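Local coordinates for DNA replication and repair protein RecF (Caldanaerobacter subterraneus subsp. tengcongensis, PDB 5Z69) that binds ATP, probably binds single-stranded DNA, and acts as a recombination mediator in the RecFOR pathway of DNA repair, at residues L211-I222 / T296-E307. Sequence-based numbering, arbitrary orientation. Where two conformers were deposited one is given.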
ATOM      1  N   LEU A 211      18.420   0.332  -2.927  1.00 41.00           N
ATOM      2  CA  LEU A 211      17.829  -0.245  -4.124  1.00 37.15           C
ATOM      3  C   LEU A 211      17.313   0.864  -5.046  1.00 43.79           C
ATOM      4  O   LEU A 211      17.586   0.864  -6.242  1.00 45.81           O
ATOM      5  CB  LEU A 211      16.693  -1.212  -3.763  1.00 30.99           C
ATOM      6  CG  LEU A 211      16.036  -1.881  -4.974  1.00 41.22           C
ATOM      7  CD1 LEU A 211      17.112  -2.664  -5.720  1.00 45.66           C
ATOM      8  CD2 LEU A 211      14.873  -2.800  -4.597  1.00 41.38           C
ATOM      9  N   LYS A 212      16.581   1.818  -4.483  1.00 47.36           N
ATOM     10  CA  LYS A 212      16.028   2.906  -5.293  1.00 47.90           C
ATOM     11  C   LYS A 212      17.142   3.739  -5.964  1.00 46.04           C
ATOM     12  O   LYS A 212      17.096   3.974  -7.171  1.00 52.23           O
ATOM     13  CB  LYS A 212      15.110   3.783  -4.433  1.00 54.22           C
ATOM     14  CG  LYS A 212      14.201   4.735  -5.215  1.00 56.53           C
ATOM     15  CD  LYS A 212      14.810   6.113  -5.338  1.00 62.56           C
ATOM     16  CE  LYS A 212      15.044   6.728  -3.969  1.00 76.36           C
ATOM     17  NZ  LYS A 212      16.395   6.412  -3.423  1.00 76.79           N
ATOM     18  N   ASN A 213      18.149   4.155  -5.197  1.00 41.63           N
ATOM     19  CA  ASN A 213      19.300   4.877  -5.757  1.00 49.45           C
ATOM     20  C   ASN A 213      19.957   4.171  -6.938  1.00 61.07           C
ATOM     21  O   ASN A 213      20.176   4.767  -7.992  1.00 60.03           O
ATOM     22  CB  ASN A 213      20.389   5.099  -4.703  1.00 54.22           C
ATOM     23  CG  ASN A 213      19.922   5.924  -3.530  1.00 66.11           C
ATOM     24  OD1 ASN A 213      19.026   6.760  -3.653  1.00 65.27           O
ATOM     25  ND2 ASN A 213      20.543   5.701  -2.373  1.00 71.55           N
ATOM     26  N   SER A 214      20.302   2.902  -6.737  1.00 47.97           N
ATOM     27  CA  SER A 214      20.992   2.143  -7.765  0.65 47.87           C
ATOM     28  C   SER A 214      20.093   1.885  -8.967  1.00 45.98           C
ATOM     29  O   SER A 214      20.534   1.973 -10.108  1.00 48.46           O
ATOM     30  CB  SER A 214      21.507   0.811  -7.200  0.65 42.90           C
ATOM     31  OG  SER A 214      22.307   0.156  -8.160  0.65 39.54           O
ATOM     32  N   MET A 215      18.832   1.564  -8.716  1.00 44.17           N
ATOM     33  CA  MET A 215      17.915   1.298  -9.814  1.00 53.13           C
ATOM     34  C   MET A 215      17.612   2.548 -10.625  1.00 58.31           C
ATOM     35  O   MET A 215      17.395   2.455 -11.830  1.00 60.32           O
ATOM     36  CB  MET A 215      16.589   0.737  -9.316  1.00 53.57           C
ATOM     37  CG  MET A 215      16.601  -0.672  -8.830  1.00 51.83           C
ATOM     38  SD  MET A 215      14.903  -1.073  -8.384  1.00 46.72           S
ATOM     39  CE  MET A 215      14.208  -1.600  -9.917  1.00 49.23           C
ATOM     40  N   SER A 216      17.544   3.699  -9.956  1.00 56.31           N
ATOM     41  CA  SER A 216      17.293   4.972 -10.643  1.00 60.27           C
ATOM     42  C   SER A 216      18.430   5.281 -11.594  1.00 60.17           C
ATOM     43  O   SER A 216      18.219   5.819 -12.681  1.00 60.12           O
ATOM     44  CB  SER A 216      17.131   6.121  -9.652  1.00 52.64           C
ATOM     45  OG  SER A 216      15.896   6.045  -8.978  1.00 60.59           O
ATOM     46  N   LYS A 217      19.642   4.939 -11.166  1.00 60.03           N
ATOM     47  CA  LYS A 217      20.817   5.117 -11.996  1.00 55.46           C
ATOM     48  C   LYS A 217      20.707   4.233 -13.242  1.00 61.59           C
ATOM     49  O   LYS A 217      20.852   4.712 -14.358  1.00 67.41           O
ATOM     50  CB  LYS A 217      22.087   4.804 -11.194  1.00 62.49           C
ATOM     51  CG  LYS A 217      23.408   5.161 -11.874  1.00 60.97           C
ATOM     52  CD  LYS A 217      23.977   4.014 -12.717  1.00 58.40           C
ATOM     53  CE  LYS A 217      24.129   2.727 -11.908  1.00 58.22           C
ATOM     54  NZ  LYS A 217      25.175   2.801 -10.843  1.00 58.11           N
ATOM     55  N   PHE A 218      20.434   2.944 -13.055  1.00 65.77           N
ATOM     56  CA  PHE A 218      20.381   2.020 -14.190  1.00 68.36           C
ATOM     57  C   PHE A 218      19.218   2.323 -15.140  1.00 74.04           C
ATOM     58  O   PHE A 218      19.386   2.318 -16.361  1.00 81.47           O
ATOM     59  CB  PHE A 218      20.296   0.568 -13.700  1.00 55.65           C
ATOM     60  CG  PHE A 218      21.596   0.032 -13.166  1.00 58.05           C
ATOM     61  CD1 PHE A 218      22.668  -0.193 -14.017  1.00 48.70           C
ATOM     62  CD2 PHE A 218      21.751  -0.256 -11.817  1.00 56.61           C
ATOM     63  CE1 PHE A 218      23.868  -0.688 -13.534  1.00 51.28           C
ATOM     64  CE2 PHE A 218      22.952  -0.746 -11.330  1.00 45.31           C
ATOM     65  CZ  PHE A 218      24.011  -0.957 -12.190  1.00 50.06           C
ATOM     66  N   LEU A 219      18.048   2.585 -14.571  1.00 66.34           N
ATOM     67  CA  LEU A 219      16.855   2.893 -15.353  1.00 71.61           C
ATOM     68  C   LEU A 219      17.043   4.141 -16.218  1.00 75.94           C
ATOM     69  O   LEU A 219      16.675   4.155 -17.395  1.00 74.30           O
ATOM     70  CB  LEU A 219      15.653   3.074 -14.427  1.00 69.06           C
ATOM     71  CG  LEU A 219      14.326   3.393 -15.108  1.00 68.01           C
ATOM     72  CD1 LEU A 219      13.885   2.226 -15.980  1.00 68.96           C
ATOM     73  CD2 LEU A 219      13.260   3.740 -14.083  1.00 63.54           C
ATOM     74  N   MET A 220      17.633   5.181 -15.634  1.00 71.77           N
ATOM     75  CA  MET A 220      17.797   6.449 -16.333  1.00 78.23           C
ATOM     76  C   MET A 220      18.784   6.309 -17.485  1.00 84.89           C
ATOM     77  O   MET A 220      18.811   7.139 -18.392  1.00 91.91           O
ATOM     78  CB  MET A 220      18.261   7.544 -15.365  1.00 76.03           C
ATOM     79  CG  MET A 220      18.037   8.975 -15.861  1.00 84.35           C
ATOM     80  SD  MET A 220      16.308   9.353 -16.259  1.00102.67           S
ATOM     81  CE  MET A 220      16.336  11.145 -16.300  1.00 98.01           C
ATOM     82  N   GLU A 221      19.587   5.248 -17.452  1.00 80.77           N
ATOM     83  CA  GLU A 221      20.621   5.042 -18.461  1.00 80.85           C
ATOM     84  C   GLU A 221      20.110   4.313 -19.702  1.00 85.81           C
ATOM     85  O   GLU A 221      20.564   4.592 -20.809  1.00 89.72           O
ATOM     86  CB  GLU A 221      21.802   4.257 -17.880  1.00 86.58           C
ATOM     87  CG  GLU A 221      22.575   4.955 -16.764  1.00 92.35           C
ATOM     88  CD  GLU A 221      23.124   6.303 -17.173  1.00 98.47           C
ATOM     89  OE1 GLU A 221      23.637   6.420 -18.308  1.00 93.54           O
ATOM     90  OE2 GLU A 221      23.032   7.249 -16.359  1.00105.67           O
ATOM     91  N   ILE A 222      19.181   3.377 -19.527  1.00 82.19           N
ATOM     92  CA  ILE A 222      18.746   2.548 -20.650  1.00 82.70           C
ATOM     93  C   ILE A 222      17.310   2.804 -21.127  1.00 83.45           C
ATOM     94  O   ILE A 222      16.895   2.283 -22.165  1.00 83.85           O
ATOM     95  CB  ILE A 222      18.876   1.051 -20.312  1.00 83.89           C
ATOM     96  CG1 ILE A 222      17.988   0.690 -19.124  1.00 80.10           C
ATOM     97  CG2 ILE A 222      20.327   0.689 -20.015  1.00 88.19           C
ATOM     98  CD1 ILE A 222      17.950  -0.795 -18.839  1.00 76.71           C
ATOM     99  N   THR A 296      12.438  -4.485 -18.421  1.00 57.86           N
ATOM    100  CA  THR A 296      13.504  -3.523 -18.208  1.00 63.52           C
ATOM    101  C   THR A 296      13.708  -3.275 -16.715  1.00 63.56           C
ATOM    102  O   THR A 296      14.846  -3.252 -16.216  1.00 56.66           O
ATOM    103  CB  THR A 296      13.197  -2.201 -18.932  1.00 58.36           C
ATOM    104  OG1 THR A 296      13.289  -2.407 -20.347  1.00 58.63           O
ATOM    105  CG2 THR A 296      14.177  -1.114 -18.514  1.00 61.55           C
ATOM    106  N   ALA A 297      12.592  -3.098 -16.011  1.00 56.83           N
ATOM    107  CA  ALA A 297      12.598  -2.875 -14.571  1.00 55.04           C
ATOM    108  C   ALA A 297      13.192  -4.068 -13.819  1.00 46.91           C
ATOM    109  O   ALA A 297      13.883  -3.888 -12.827  1.00 49.06           O
ATOM    110  CB  ALA A 297      11.195  -2.592 -14.075  1.00 49.53           C
ATOM    111  N   ALA A 298      12.903  -5.274 -14.296  1.00 42.72           N
ATOM    112  CA  ALA A 298      13.477  -6.494 -13.742  1.00 45.41           C
ATOM    113  C   ALA A 298      14.996  -6.478 -13.866  1.00 46.29           C
ATOM    114  O   ALA A 298      15.709  -6.836 -12.927  1.00 53.69           O
ATOM    115  CB  ALA A 298      12.913  -7.703 -14.437  1.00 42.61           C
ATOM    116  N   LEU A 299      15.475  -6.050 -15.034  1.00 51.49           N
ATOM    117  CA  LEU A 299      16.903  -5.984 -15.328  1.00 44.62           C
ATOM    118  C   LEU A 299      17.617  -5.016 -14.388  1.00 50.77           C
ATOM    119  O   LEU A 299      18.673  -5.337 -13.829  1.00 40.09           O
ATOM    120  CB  LEU A 299      17.126  -5.574 -16.790  1.00 41.58           C
ATOM    121  CG  LEU A 299      18.569  -5.392 -17.270  1.00 46.79           C
ATOM    122  CD1 LEU A 299      19.395  -6.601 -16.907  1.00 47.12           C
ATOM    123  CD2 LEU A 299      18.638  -5.166 -18.771  1.00 54.25           C
ATOM    124  N   CYS A 300      17.030  -3.832 -14.223  1.00 46.88           N
ATOM    125  CA  CYS A 300      17.561  -2.801 -13.334  1.00 41.38           C
ATOM    126  C   CYS A 300      17.586  -3.265 -11.877  1.00 42.07           C
ATOM    127  O   CYS A 300      18.525  -2.981 -11.137  1.00 46.10           O
ATOM    128  CB  CYS A 300      16.723  -1.520 -13.443  1.00 46.17           C
ATOM    129  SG  CYS A 300      16.884  -0.627 -15.015  1.00 65.63           S
ATOM    130  N   LEU A 301      16.512  -3.937 -11.472  1.00 39.79           N
ATOM    131  CA  LEU A 301      16.418  -4.534 -10.149  1.00 47.57           C
ATOM    132  C   LEU A 301      17.596  -5.485  -9.888  1.00 39.71           C
ATOM    133  O   LEU A 301      18.237  -5.424  -8.838  1.00 36.67           O
ATOM    134  CB  LEU A 301      15.094  -5.281 -10.013  1.00 42.23           C
ATOM    135  CG  LEU A 301      14.859  -6.024  -8.705  1.00 42.39           C
ATOM    136  CD1 LEU A 301      14.514  -5.043  -7.597  1.00 47.22           C
ATOM    137  CD2 LEU A 301      13.775  -7.081  -8.875  1.00 44.66           C
ATOM    138  N   LYS A 302      17.882  -6.345 -10.861  1.00 34.40           N
ATOM    139  CA  LYS A 302      18.938  -7.362 -10.702  1.00 36.32           C
ATOM    140  C   LYS A 302      20.330  -6.738 -10.834  1.00 46.25           C
ATOM    141  O   LYS A 302      21.263  -7.111 -10.115  1.00 39.96           O
ATOM    142  CB  LYS A 302      18.756  -8.492 -11.718  1.00 36.63           C
ATOM    143  CG  LYS A 302      17.405  -9.237 -11.627  1.00 35.08           C
ATOM    144  CD  LYS A 302      17.248 -10.021 -10.322  1.00 38.24           C
ATOM    145  CE  LYS A 302      18.317 -11.128 -10.249  1.00 33.21           C
ATOM    146  NZ  LYS A 302      18.218 -12.016  -9.033  1.00 29.85           N
ATOM    147  N   LEU A 303      20.470  -5.786 -11.752  1.00 41.96           N
ATOM    148  CA  LEU A 303      21.713  -5.034 -11.872  1.00 38.72           C
ATOM    149  C   LEU A 303      22.035  -4.349 -10.547  1.00 35.98           C
ATOM    150  O   LEU A 303      23.188  -4.289 -10.139  1.00 34.64           O
ATOM    151  CB  LEU A 303      21.625  -4.005 -13.008  1.00 47.80           C
ATOM    152  CG  LEU A 303      21.729  -4.564 -14.430  1.00 46.14           C
ATOM    153  CD1 LEU A 303      21.580  -3.448 -15.455  1.00 43.23           C
ATOM    154  CD2 LEU A 303      23.052  -5.303 -14.627  1.00 37.84           C
ATOM    155  N   SER A 304      21.000  -3.876  -9.864  1.00 34.80           N
ATOM    156  CA  SER A 304      21.152  -3.230  -8.562  1.00 37.77           C
ATOM    157  C   SER A 304      21.500  -4.214  -7.449  1.00 40.06           C
ATOM    158  O   SER A 304      22.272  -3.895  -6.534  1.00 36.28           O
ATOM    159  CB  SER A 304      19.872  -2.482  -8.199  1.00 38.55           C
ATOM    160  OG  SER A 304      19.721  -1.352  -9.026  1.00 49.01           O
ATOM    161  N   GLU A 305      20.914  -5.401  -7.522  1.00 40.99           N
ATOM    162  CA  GLU A 305      21.225  -6.465  -6.579  1.00 31.71           C
ATOM    163  C   GLU A 305      22.712  -6.714  -6.627  1.00 25.22           C
ATOM    164  O   GLU A 305      23.406  -6.717  -5.604  1.00 31.85           O
ATOM    165  CB  GLU A 305      20.444  -7.739  -6.922  1.00 36.47           C
ATOM    166  CG  GLU A 305      20.710  -8.903  -5.965  1.00 30.66           C
ATOM    167  CD  GLU A 305      20.124 -10.213  -6.459  1.00 36.03           C
ATOM    168  OE1 GLU A 305      19.081 -10.177  -7.156  1.00 32.10           O
ATOM    169  OE2 GLU A 305      20.715 -11.281  -6.149  1.00 31.32           O
ATOM    170  N   LEU A 306      23.204  -6.894  -7.843  1.00 32.32           N
ATOM    171  CA  LEU A 306      24.618  -7.120  -8.080  1.00 28.84           C
ATOM    172  C   LEU A 306      25.481  -5.992  -7.509  1.00 35.94           C
ATOM    173  O   LEU A 306      26.435  -6.226  -6.769  1.00 31.36           O
ATOM    174  CB  LEU A 306      24.851  -7.275  -9.579  1.00 30.36           C
ATOM    175  CG  LEU A 306      26.306  -7.350 -10.039  1.00 37.13           C
ATOM    176  CD1 LEU A 306      27.055  -8.444  -9.297  1.00 40.77           C
ATOM    177  CD2 LEU A 306      26.356  -7.570 -11.551  1.00 31.32           C
ATOM    178  N   GLU A 307      25.139  -4.761  -7.861  1.00 36.17           N
ATOM    179  CA  GLU A 307      25.903  -3.611  -7.406  1.00 45.12           C
ATOM    180  C   GLU A 307      25.928  -3.494  -5.876  1.00 35.90           C
ATOM    181  O   GLU A 307      26.986  -3.321  -5.279  1.00 33.81           O
ATOM    182  CB  GLU A 307      25.327  -2.331  -8.018  1.00 36.96           C
ATOM    183  CG  GLU A 307      25.928  -1.073  -7.443  1.00 36.71           C
ATOM    184  CD  GLU A 307      25.443   0.161  -8.184  1.00 49.99           C
ATOM    185  OE1 GLU A 307      24.743   0.989  -7.571  1.00 47.19           O
ATOM    186  OE2 GLU A 307      25.750   0.276  -9.389  1.00 50.91           O
TER
HETATM  187  O   HOH W   1      24.934   3.812  -7.515  1.00 64.81           O
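Glu307 OE2 takes the ammonium NZ of Lys217 on its syn lone pair, a salt bridge of 3.0 Å. The other carboxylate oxygen, OE1, accepts a hydrogen bond from a water at 2.8 Å and, in one of the two deposited conformers of Ser214, another from the Ser214 hydroxyl OG. An alanine in place of Glu307 would probably leave the Lys217 ammonium without its countercharge and free to swing away. Bends at chi2 (-90°), chi3 and chi4 fold the lysine chain back, laying its CE over the centre of one face of the Phe218 ring. Against the opposite face comes Leu303, whose CB sits 3.7 Å from the ring centroid in a CH-pi contact; a flat ring suits this slot between two aliphatic chains. At the ring's edge lies Ser304 OG, which donates a hydrogen bond to Cys300 O at 2.9 Å, giving this buried hydroxyl a partner for its proton within its own helix. Small Cys300 and Ser304 suit the close approach of the segment axes, 8.5 Å, with 128° between their N-to-C directions. Flexible Met215 bends at chi3 and carries CE to 3.8 Å from Leu301 CB, while Ile222 CD1 meets Thr296 CG2 tip to tip. Met215, Phe218, Cys300 and Ser304 each fill a pocket of four residues opposite: reciprocal knobs-into-holes packing, here joining the long helix 186-222 to helix 291-313, probably the signature helix of this ABC-type ATPase.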